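PDB 3BWG: uncharacterized HTH-type transcriptional regulator YydK from Bacillus subtilis subsp. subtilis, which probably binds DNA and regulates transcription, as a GntR-family factor that pairs a helix-turn-helix domain with a UTRA domain. Local coordinates for residues V126-Y131 against C138-Y143; F179-Q184 against Y203-F208; G198-Y203 against Y223-S228. One frame throughout, in Å; residues are numbered along the deposited sequence.

All three contacts involve the six-stranded antiparallel sheet of the UTRA domain, contact 3 running off its end into a turn. The strands run in the order 95-105, 123-132, 135-145, 215-224, 200-210, 173-184. Contact 1 comes first along the chain and is complete before the other two begin. Contacts 2 and 3 then interleave, sharing Tyr203 and strand 200-210. Centres of contacts 1 and 2 are about 13 Å apart, those of 1 and 3 about 14 Å, and those of 2 and 3 about 12 Å. Cys138 of contact 1 packs on Tyr223 of contact 3. Contact 1 is internal to one subunit, whereas the 173-184/200-210 side of the sheet reaches the second subunit.

Contact 1: residues V126-Y131 against C138-Y143; sequences VKRVRY and CYEESY. With EDO (1,2-ethanediol), chain H.
This β-hairpin, strands 123-132 and 135-145 of the UTRA-domain sheet, is antiparallel, with Val126-Ser142, Arg128-Glu140 and Arg130-Cys138 as hydrogen-bonded pairs. The face carrying these six residues is the tight, buried side. Arg128 leaves its backbone in the crowded position between N and carbonyl carbon (chi1 76°), then extends beside Glu140. Its NE reaches Glu140 OE2 at 2.9 Å from above the carboxylate plane, and its NH2 meets the same oxygen at 3.2 Å on the syn lone pair. The two planes of this salt bridge are 59° apart. Arg128 NH1 turns to the carbonyls of Val157 and His159. Arg130 NE, bonded to Ser97, lies over the Arg128 guanidinium, a closeness of like charges probably eased by Glu140 and by Glu91, the salt-bridge partner of Arg130. Cys138 SG fits against Arg130 CG at 3.7 Å. The opposite face is looser, and Lys127 and Glu141 on it are partly exposed. The Tyr139 ring, stacked on Tyr192, crosses Lys127 obliquely, its OH 3.5 Å from Lys127 CE, and meets Val129 CG2 more loosely; Lys127 NZ pairs with Glu101. At the margin Glu141 OE1 bonds Tyr125 OH, and Glu141 OE2 accepts from 1,2-ethanediol O2 at 2.6 Å.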
loop_
_atom_site.group_PDB
_atom_site.type_symbol
_atom_site.label_atom_id
_atom_site.label_comp_id
_atom_site.label_asym_id
_atom_site.label_seq_id
_atom_site.Cartn_x
_atom_site.Cartn_y
_atom_site.Cartn_z
ATOM N N VAL B 126 20.504 5.454 -13.350
ATOM C CA VAL B 126 21.086 4.253 -12.769
ATOM C C VAL B 126 20.439 2.960 -13.234
ATOM O O VAL B 126 19.219 2.887 -13.418
ATOM C CB VAL B 126 21.378 4.355 -11.206
ATOM C CG1 VAL B 126 21.067 5.716 -10.641
ATOM C CG2 VAL B 126 20.843 3.168 -10.389
ATOM N N LYS B 127 21.278 1.983 -13.546
ATOM C CA LYS B 127 20.812 0.691 -13.972
ATOM C C LYS B 127 21.518 -0.303 -13.033
ATOM O O LYS B 127 22.761 -0.290 -12.935
ATOM C CB LYS B 127 21.193 0.448 -15.431
ATOM C CG LYS B 127 20.685 -0.900 -15.955
ATOM C CD LYS B 127 21.320 -1.354 -17.285
ATOM C CE LYS B 127 20.621 -0.676 -18.464
ATOM N NZ LYS B 127 21.253 -1.182 -19.738
ATOM N N ARG B 128 20.743 -1.116 -12.307
ATOM C CA ARG B 128 21.340 -2.030 -11.349
ATOM C C ARG B 128 20.503 -3.286 -11.113
ATOM O O ARG B 128 19.260 -3.296 -11.265
ATOM C CB ARG B 128 21.695 -1.302 -10.033
ATOM C CG ARG B 128 20.548 -0.979 -9.100
ATOM C CD ARG B 128 20.977 -0.091 -7.950
ATOM N NE ARG B 128 19.772 0.403 -7.283
ATOM C CZ ARG B 128 19.704 0.877 -6.044
ATOM N NH1 ARG B 128 20.792 0.952 -5.284
ATOM N NH2 ARG B 128 18.530 1.276 -5.576
ATOM N N VAL B 129 21.199 -4.363 -10.804
ATOM C CA VAL B 129 20.545 -5.582 -10.379
ATOM C C VAL B 129 20.763 -5.611 -8.897
ATOM O O VAL B 129 21.872 -5.302 -8.399
ATOM C CB VAL B 129 21.132 -6.849 -11.067
ATOM C CG1 VAL B 129 20.417 -8.172 -10.602
ATOM C CG2 VAL B 129 21.064 -6.699 -12.597
ATOM N N ARG B 130 19.700 -5.936 -8.178
ATOM C CA ARG B 130 19.793 -6.039 -6.726
ATOM C C ARG B 130 19.598 -7.486 -6.264
ATOM O O ARG B 130 18.956 -8.264 -6.960
ATOM C CB ARG B 130 18.845 -5.050 -6.050
ATOM C CG ARG B 130 18.804 -3.678 -6.729
ATOM C CD ARG B 130 18.114 -2.652 -5.827
ATOM N NE ARG B 130 18.995 -2.365 -4.670
ATOM C CZ ARG B 130 18.591 -1.752 -3.560
ATOM N NH1 ARG B 130 17.321 -1.343 -3.455
ATOM N NH2 ARG B 130 19.460 -1.516 -2.568
ATOM N N TYR B 131 20.204 -7.842 -5.121
ATOM C CA TYR B 131 20.221 -9.220 -4.595
ATOM C C TYR B 131 19.815 -9.295 -3.114
ATOM O O TYR B 131 20.188 -8.436 -2.306
ATOM C CB TYR B 131 21.607 -9.861 -4.727
ATOM C CG TYR B 131 22.164 -9.917 -6.121
ATOM C CD1 TYR B 131 22.288 -11.131 -6.811
ATOM C CD2 TYR B 131 22.606 -8.753 -6.748
ATOM C CE1 TYR B 131 22.826 -11.167 -8.141
ATOM C CE2 TYR B 131 23.133 -8.767 -8.029
ATOM C CZ TYR B 131 23.229 -9.945 -8.730
ATOM O OH TYR B 131 23.747 -9.861 -10.008
ATOM N N CYS B 138 15.744 -7.977 -8.085
ATOM C CA CYS B 138 15.173 -7.120 -9.092
ATOM C C CYS B 138 16.221 -6.576 -10.036
ATOM O O CYS B 138 17.417 -6.684 -9.787
ATOM C CB CYS B 138 14.394 -5.953 -8.458
ATOM S SG CYS B 138 15.411 -4.780 -7.501
ATOM N N TYR B 139 15.717 -6.003 -11.118
ATOM C CA TYR B 139 16.465 -5.329 -12.115
ATOM C C TYR B 139 15.765 -3.965 -12.155
ATOM O O TYR B 139 14.535 -3.896 -12.288
ATOM C CB TYR B 139 16.324 -6.092 -13.462
ATOM C CG TYR B 139 16.744 -5.272 -14.668
ATOM C CD1 TYR B 139 18.041 -4.747 -14.755
ATOM C CD2 TYR B 139 15.858 -5.003 -15.701
ATOM C CE1 TYR B 139 18.434 -3.952 -15.821
ATOM C CE2 TYR B 139 16.247 -4.222 -16.803
ATOM C CZ TYR B 139 17.550 -3.704 -16.854
ATOM O OH TYR B 139 17.980 -2.927 -17.925
ATOM N N GLU B 140 16.547 -2.894 -12.018
ATOM C CA GLU B 140 16.007 -1.562 -11.928
ATOM C C GLU B 140 16.662 -0.518 -12.840
ATOM O O GLU B 140 17.860 -0.507 -13.059
ATOM C CB GLU B 140 16.051 -1.100 -10.464
ATOM C CG GLU B 140 16.241 0.416 -10.232
ATOM C CD GLU B 140 16.542 0.772 -8.775
ATOM O OE1 GLU B 140 16.285 1.902 -8.370
ATOM O OE2 GLU B 140 17.000 -0.090 -8.014
ATOM N N GLU B 141 15.855 0.411 -13.327
ATOM C CA GLU B 141 16.375 1.602 -13.942
ATOM C C GLU B 141 15.741 2.715 -13.156
ATOM O O GLU B 141 14.507 2.708 -12.932
ATOM C CB GLU B 141 15.922 1.701 -15.403
ATOM C CG GLU B 141 16.666 0.802 -16.381
ATOM C CD GLU B 141 16.144 0.974 -17.821
ATOM O OE1 GLU B 141 16.766 1.713 -18.630
ATOM O OE2 GLU B 141 15.088 0.379 -18.129
ATOM N N SER B 142 16.562 3.665 -12.703
ATOM C CA SER B 142 16.011 4.862 -12.104
ATOM C C SER B 142 16.622 6.148 -12.620
ATOM O O SER B 142 17.723 6.165 -13.174
ATOM C CB SER B 142 16.036 4.797 -10.589
ATOM O OG SER B 142 17.224 4.203 -10.168
ATOM N N TYR B 143 15.868 7.227 -12.454
ATOM C CA TYR B 143 16.242 8.504 -13.004
ATOM C C TYR B 143 16.051 9.550 -11.947
ATOM O O TYR B 143 14.971 9.716 -11.447
ATOM C CB TYR B 143 15.331 8.845 -14.185
ATOM C CG TYR B 143 15.158 7.754 -15.219
ATOM C CD1 TYR B 143 15.819 7.823 -16.447
ATOM C CD2 TYR B 143 14.289 6.690 -14.992
ATOM C CE1 TYR B 143 15.618 6.843 -17.422
ATOM C CE2 TYR B 143 14.099 5.707 -15.933
ATOM C CZ TYR B 143 14.765 5.778 -17.144
ATOM O OH TYR B 143 14.563 4.793 -18.079
HETATM C C1 EDO H . 12.853 -2.504 -15.115
HETATM O O1 EDO H . 12.429 -3.657 -15.834
HETATM C C2 EDO H . 13.948 -1.848 -15.921
HETATM O O2 EDO H . 13.319 -1.210 -17.041
#

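Contact 2: residues F179-Q184 against Y203-F208; sequences FLHVGQ and YIESIF
Tyr203 is the first residue of 203-208 to pair with the antiparallel strand 173-184, outermost in this chain's UTRA-domain sheet, which runs on there into the second subunit through Phe179 and Leu180. Tyr203 N donates to His181 O at 2.9 Å with a straight N-H (168°), and its O takes His181 N in return, also at 2.9 Å. The same carbonyl oxygen of Tyr203 receives a weak bond from His181 ND1, 3.3 Å away. Tyr203 CG is anti to its backbone N (chi1 170°), which lays the ring alongside the imidazole, CD2 3.5 Å from His181 ND1 and the planes 32° apart. Ile204 turns to the other face and lies side by side with Leu180, its CG1 4.1 Å from Leu180 CG. Glu205 returns to the face of Tyr203 and brackets Phe179 through the backbone: Glu205 O accepts from Phe179 N at 2.8 Å, and Glu205 N donates to Phe179 O. Glu205 OE2 bonds Tyr218 of its own chain, while OE1 forms a salt bridge with Arg74 of the second subunit. Two residues on, the tip of Ile207, CD1, reaches the edge of the Phe179 ring, 3.5 Å from CE2. His181 ND1, weakly bonded to Tyr203 O, and NE2, bonded to Tyr77 of the second subunit, together probably fix the rotation of the imidazole.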
loop_
_atom_site.group_PDB
_atom_site.type_symbol
_atom_site.label_atom_id
_atom_site.label_comp_id
_atom_site.label_asym_id
_atom_site.label_seq_id
_atom_site.Cartn_x
_atom_site.Cartn_y
_atom_site.Cartn_z
ATOM N N PHE B 179 2.806 2.390 -9.515
ATOM C CA PHE B 179 2.029 1.795 -10.579
ATOM C C PHE B 179 2.538 0.371 -10.812
ATOM O O PHE B 179 3.743 0.162 -11.051
ATOM C CB PHE B 179 2.100 2.673 -11.840
ATOM C CG PHE B 179 1.653 4.113 -11.572
ATOM C CD1 PHE B 179 0.310 4.417 -11.497
ATOM C CD2 PHE B 179 2.585 5.119 -11.320
ATOM C CE1 PHE B 179 -0.125 5.735 -11.214
ATOM C CE2 PHE B 179 2.201 6.413 -11.019
ATOM C CZ PHE B 179 0.829 6.729 -10.981
ATOM N N LEU B 180 1.642 -0.595 -10.618
ATOM C CA LEU B 180 1.963 -2.038 -10.628
ATOM C C LEU B 180 1.368 -2.733 -11.831
ATOM O O LEU B 180 0.193 -2.550 -12.139
ATOM C CB LEU B 180 1.446 -2.710 -9.346
ATOM C CG LEU B 180 2.207 -2.562 -8.023
ATOM C CD1 LEU B 180 2.092 -1.182 -7.389
ATOM C CD2 LEU B 180 1.684 -3.574 -7.052
ATOM N N HIS B 181 2.192 -3.537 -12.503
ATOM C CA HIS B 181 1.820 -4.257 -13.709
ATOM C C HIS B 181 2.334 -5.681 -13.531
ATOM O O HIS B 181 3.371 -5.895 -12.918
ATOM C CB HIS B 181 2.435 -3.616 -14.983
ATOM C CG HIS B 181 2.270 -2.121 -15.071
ATOM N ND1 HIS B 181 3.192 -1.240 -14.535
ATOM C CD2 HIS B 181 1.318 -1.351 -15.660
ATOM C CE1 HIS B 181 2.797 0.008 -14.755
ATOM N NE2 HIS B 181 1.658 -0.031 -15.424
ATOM N N VAL B 182 1.583 -6.645 -14.025
ATOM C CA VAL B 182 2.075 -8.026 -14.133
ATOM C C VAL B 182 2.263 -8.394 -15.581
ATOM O O VAL B 182 1.398 -8.123 -16.398
ATOM C CB VAL B 182 1.195 -9.043 -13.392
ATOM C CG1 VAL B 182 1.612 -10.474 -13.730
ATOM C CG2 VAL B 182 1.348 -8.825 -11.877
ATOM N N GLY B 183 3.427 -8.971 -15.893
ATOM C CA GLY B 183 3.838 -9.222 -17.249
ATOM C C GLY B 183 4.719 -10.461 -17.325
ATOM O O GLY B 183 4.864 -11.194 -16.333
ATOM N N GLN B 184 5.259 -10.698 -18.525
ATOM C CA GLN B 184 6.224 -11.750 -18.776
ATOM C C GLN B 184 7.605 -11.120 -18.893
ATOM O O GLN B 184 7.766 -10.042 -19.497
ATOM C CB GLN B 184 5.866 -12.528 -20.049
ATOM C CG GLN B 184 4.647 -13.407 -19.918
ATOM C CD GLN B 184 4.328 -14.181 -21.183
ATOM O OE1 GLN B 184 4.584 -15.373 -21.262
ATOM N NE2 GLN B 184 3.775 -13.511 -22.173
ATOM N N TYR B 203 6.143 -5.702 -12.232
ATOM C CA TYR B 203 6.806 -4.580 -12.812
ATOM C C TYR B 203 6.207 -3.310 -12.213
ATOM O O TYR B 203 5.035 -3.013 -12.390
ATOM C CB TYR B 203 6.639 -4.615 -14.346
ATOM C CG TYR B 203 7.095 -3.333 -14.982
ATOM C CD1 TYR B 203 8.420 -2.913 -14.821
ATOM C CD2 TYR B 203 6.215 -2.508 -15.692
ATOM C CE1 TYR B 203 8.868 -1.702 -15.347
ATOM C CE2 TYR B 203 6.665 -1.290 -16.249
ATOM C CZ TYR B 203 8.003 -0.915 -16.068
ATOM O OH TYR B 203 8.540 0.243 -16.591
ATOM N N ILE B 204 7.013 -2.571 -11.472
ATOM C CA ILE B 204 6.517 -1.378 -10.758
ATOM C C ILE B 204 7.240 -0.151 -11.234
ATOM O O ILE B 204 8.487 -0.166 -11.311
ATOM C CB ILE B 204 6.754 -1.516 -9.205
ATOM C CG1 ILE B 204 6.193 -2.854 -8.698
ATOM C CG2 ILE B 204 6.221 -0.233 -8.388
ATOM C CD1 ILE B 204 6.295 -3.036 -7.232
ATOM N N GLU B 205 6.459 0.890 -11.559
ATOM C CA GLU B 205 6.949 2.257 -11.707
ATOM C C GLU B 205 6.611 3.115 -10.518
ATOM O O GLU B 205 5.428 3.200 -10.112
ATOM C CB GLU B 205 6.380 2.901 -12.956
ATOM C CG GLU B 205 6.794 2.185 -14.208
ATOM C CD GLU B 205 5.882 2.553 -15.340
ATOM O OE1 GLU B 205 4.794 1.951 -15.476
ATOM O OE2 GLU B 205 6.215 3.505 -16.064
ATOM N N SER B 206 7.644 3.755 -9.955
ATOM C CA SER B 206 7.473 4.592 -8.798
ATOM C C SER B 206 7.852 6.048 -9.055
ATOM O O SER B 206 8.863 6.341 -9.689
ATOM C CB SER B 206 8.314 4.078 -7.626
ATOM O OG SER B 206 8.054 2.707 -7.397
ATOM N N ILE B 207 7.074 6.962 -8.508
ATOM C CA ILE B 207 7.498 8.389 -8.526
ATOM C C ILE B 207 7.596 8.828 -7.075
ATOM O O ILE B 207 6.592 8.780 -6.346
ATOM C CB ILE B 207 6.548 9.307 -9.317
ATOM C CG1 ILE B 207 6.435 8.870 -10.764
ATOM C CG2 ILE B 207 7.051 10.734 -9.352
ATOM C CD1 ILE B 207 5.474 7.750 -10.991
ATOM N N PHE B 208 8.803 9.180 -6.657
ATOM C CA PHE B 208 9.033 9.696 -5.307
ATOM C C PHE B 208 9.129 11.220 -5.363
ATOM O O PHE B 208 9.707 11.785 -6.303
ATOM C CB PHE B 208 10.269 9.048 -4.667
ATOM C CG PHE B 208 10.116 7.554 -4.448
ATOM C CD1 PHE B 208 9.748 7.051 -3.200
ATOM C CD2 PHE B 208 10.361 6.644 -5.494
ATOM C CE1 PHE B 208 9.606 5.650 -2.994
ATOM C CE2 PHE B 208 10.248 5.229 -5.285
ATOM C CZ PHE B 208 9.838 4.754 -4.044
#

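Contact 3: residues G198-Y203 against Y223-S228; sequences GLPKLY and YNYEQS. With EDO (1,2-ethanediol), chain I.
A water and a 1,2-ethanediol, the latter probably from the crystallisation liquor, stand between the two segments where direct backbone bonds would be expected. The one direct hydrogen bond across the segments is Tyr223 N to Leu202 O, 3.0 Å long and nearly along the C=O axis. Beyond it the strands separate. Ethanediol O2 accepts from Leu202 N at 2.7 Å and donates to Tyr223 O. The water donates to Pro200 O at 2.7 Å and to Tyr223 O, while accepting from Tyr225 N, so it stitches three backbone groups together. The other ethanediol hydroxyl, O1, donates to Ser228 OG at 2.6 Å.

Tyr225 carries the side-chain part of the contact. Its CG takes the crowded position between backbone N and carbonyl carbon (chi1 82°), which swings the ring over the 198-203 segment. Pro200 CD sits above the ring centre, 4.0 Å from the centroid, a CH-pi contact; Glu226 CG covers the opposite face near the rim. Leu199 CB touches CE2 obliquely, and Val182 of the second subunit packs on the same tyrosine. An alanine here would remove the ring and would probably leave Pro200 and Leu199 without their main cover in this contact.

Asn224 shapes the bend: its OD1 accepts from Glu226 N at 2.8 Å, an Asx turn, and its O receives both Gln227 N and Ser228 OG. A type I turn from Asn224 to Gln227 carries the chain on at the end of the 200-210/215-224 β-hairpin, away from the turn joining its strands, in the UTRA-domain sheet.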
loop_
_atom_site.group_PDB
_atom_site.type_symbol
_atom_site.label_atom_id
_atom_site.label_comp_id
_atom_site.label_asym_id
_atom_site.label_seq_id
_atom_site.Cartn_x
_atom_site.Cartn_y
_atom_site.Cartn_z
ATOM N N GLY B 198 9.637 -14.994 -20.580
ATOM C CA GLY B 198 8.259 -15.456 -20.624
ATOM C C GLY B 198 7.700 -15.799 -19.264
ATOM O O GLY B 198 6.488 -15.838 -19.079
ATOM N N LEU B 199 8.576 -16.045 -18.299
ATOM C CA LEU B 199 8.138 -16.257 -16.918
ATOM C C LEU B 199 7.570 -14.947 -16.357
ATOM O O LEU B 199 7.830 -13.876 -16.920
ATOM C CB LEU B 199 9.270 -16.867 -16.057
ATOM C CG LEU B 199 9.708 -18.278 -16.521
ATOM C CD1 LEU B 199 10.928 -18.738 -15.755
ATOM C CD2 LEU B 199 8.589 -19.317 -16.384
ATOM N N PRO B 200 6.759 -15.032 -15.275
ATOM C CA PRO B 200 6.054 -13.879 -14.696
ATOM C C PRO B 200 6.977 -12.881 -14.020
ATOM O O PRO B 200 8.025 -13.259 -13.451
ATOM C CB PRO B 200 5.148 -14.506 -13.636
ATOM C CG PRO B 200 5.159 -15.964 -13.904
ATOM C CD PRO B 200 6.467 -16.268 -14.530
ATOM N N LYS B 201 6.585 -11.610 -14.062
ATOM C CA LYS B 201 7.252 -10.567 -13.245
ATOM C C LYS B 201 6.228 -9.549 -12.752
ATOM O O LYS B 201 5.214 -9.281 -13.417
ATOM C CB LYS B 201 8.325 -9.816 -14.052
ATOM C CG LYS B 201 7.744 -9.250 -15.333
ATOM C CD LYS B 201 8.514 -8.115 -15.901
ATOM C CE LYS B 201 7.656 -7.437 -16.935
ATOM N NZ LYS B 201 8.478 -6.998 -18.057
ATOM N N LEU B 202 6.510 -9.012 -11.582
ATOM C CA LEU B 202 5.894 -7.794 -11.122
ATOM C C LEU B 202 6.785 -6.642 -11.562
ATOM O O LEU B 202 8.011 -6.647 -11.356
ATOM C CB LEU B 202 5.755 -7.795 -9.609
ATOM C CG LEU B 202 5.034 -6.628 -8.928
ATOM C CD1 LEU B 202 3.562 -6.369 -9.414
ATOM C CD2 LEU B 202 5.175 -6.780 -7.371
ATOM N N TYR B 203 6.143 -5.702 -12.232
ATOM C CA TYR B 203 6.806 -4.580 -12.812
ATOM C C TYR B 203 6.207 -3.310 -12.213
ATOM O O TYR B 203 5.035 -3.013 -12.390
ATOM C CB TYR B 203 6.639 -4.615 -14.346
ATOM C CG TYR B 203 7.095 -3.333 -14.982
ATOM C CD1 TYR B 203 8.420 -2.913 -14.821
ATOM C CD2 TYR B 203 6.215 -2.508 -15.692
ATOM C CE1 TYR B 203 8.868 -1.702 -15.347
ATOM C CE2 TYR B 203 6.665 -1.290 -16.249
ATOM C CZ TYR B 203 8.003 -0.915 -16.068
ATOM O OH TYR B 203 8.540 0.243 -16.591
ATOM N N TYR B 223 10.795 -7.373 -10.614
ATOM C CA TYR B 223 11.216 -8.291 -9.580
ATOM C C TYR B 223 11.268 -9.764 -10.011
ATOM O O TYR B 223 10.501 -10.208 -10.890
ATOM C CB TYR B 223 10.316 -8.119 -8.346
ATOM C CG TYR B 223 10.434 -6.742 -7.687
ATOM C CD1 TYR B 223 11.359 -6.533 -6.677
ATOM C CD2 TYR B 223 9.613 -5.667 -8.071
ATOM C CE1 TYR B 223 11.500 -5.261 -6.065
ATOM C CE2 TYR B 223 9.725 -4.384 -7.459
ATOM C CZ TYR B 223 10.669 -4.211 -6.436
ATOM O OH TYR B 223 10.846 -2.992 -5.799
ATOM N N ASN B 224 12.153 -10.515 -9.362
ATOM C CA ASN B 224 12.174 -11.966 -9.463
ATOM C C ASN B 224 10.989 -12.585 -8.702
ATOM O O ASN B 224 10.964 -12.556 -7.458
ATOM C CB ASN B 224 13.533 -12.440 -8.908
ATOM C CG ASN B 224 13.715 -13.927 -8.924
ATOM O OD1 ASN B 224 12.750 -14.711 -8.937
ATOM N ND2 ASN B 224 14.979 -14.343 -8.893
ATOM N N TYR B 225 10.013 -13.140 -9.436
ATOM C CA TYR B 225 8.811 -13.725 -8.841
ATOM C C TYR B 225 9.080 -14.860 -7.840
ATOM O O TYR B 225 8.243 -15.146 -6.983
ATOM C CB TYR B 225 7.812 -14.181 -9.934
ATOM C CG TYR B 225 8.106 -15.525 -10.548
ATOM C CD1 TYR B 225 7.382 -16.645 -10.178
ATOM C CD2 TYR B 225 9.113 -15.671 -11.497
ATOM C CE1 TYR B 225 7.647 -17.908 -10.737
ATOM C CE2 TYR B 225 9.414 -16.932 -12.069
ATOM C CZ TYR B 225 8.661 -18.030 -11.685
ATOM O OH TYR B 225 8.906 -19.244 -12.243
ATOM N N GLU B 226 10.250 -15.479 -7.927
ATOM C CA GLU B 226 10.590 -16.567 -7.005
ATOM C C GLU B 226 11.261 -16.101 -5.726
ATOM O O GLU B 226 11.501 -16.917 -4.850
ATOM C CB GLU B 226 11.559 -17.598 -7.640
ATOM C CG GLU B 226 11.286 -18.015 -9.023
ATOM C CD GLU B 226 12.102 -19.273 -9.383
ATOM O OE1 GLU B 226 13.366 -19.235 -9.349
ATOM O OE2 GLU B 226 11.452 -20.303 -9.655
ATOM N N GLN B 227 11.630 -14.824 -5.639
ATOM C CA GLN B 227 12.469 -14.356 -4.514
ATOM C C GLN B 227 11.842 -13.125 -3.817
ATOM O O GLN B 227 12.490 -12.459 -2.994
ATOM C CB GLN B 227 13.896 -14.019 -4.970
ATOM C CG GLN B 227 14.682 -15.137 -5.662
ATOM C CD GLN B 227 15.075 -16.238 -4.700
ATOM O OE1 GLN B 227 15.169 -16.006 -3.512
ATOM N NE2 GLN B 227 15.281 -17.453 -5.216
ATOM N N SER B 228 10.592 -12.835 -4.137
ATOM C CA SER B 228 9.941 -11.607 -3.600
ATOM C C SER B 228 8.430 -11.762 -3.485
ATOM O O SER B 228 7.806 -12.528 -4.233
ATOM C CB SER B 228 10.317 -10.410 -4.459
ATOM O OG SER B 228 9.780 -10.595 -5.740
HETATM C C1 EDO I . 7.253 -11.084 -7.968
HETATM O O1 EDO I . 7.399 -10.474 -6.721
HETATM C C2 EDO I . 8.071 -10.240 -8.905
HETATM O O2 EDO I . 7.863 -10.823 -10.158
HETATM O O HOH W 1 10.389 -12.460 -12.429
#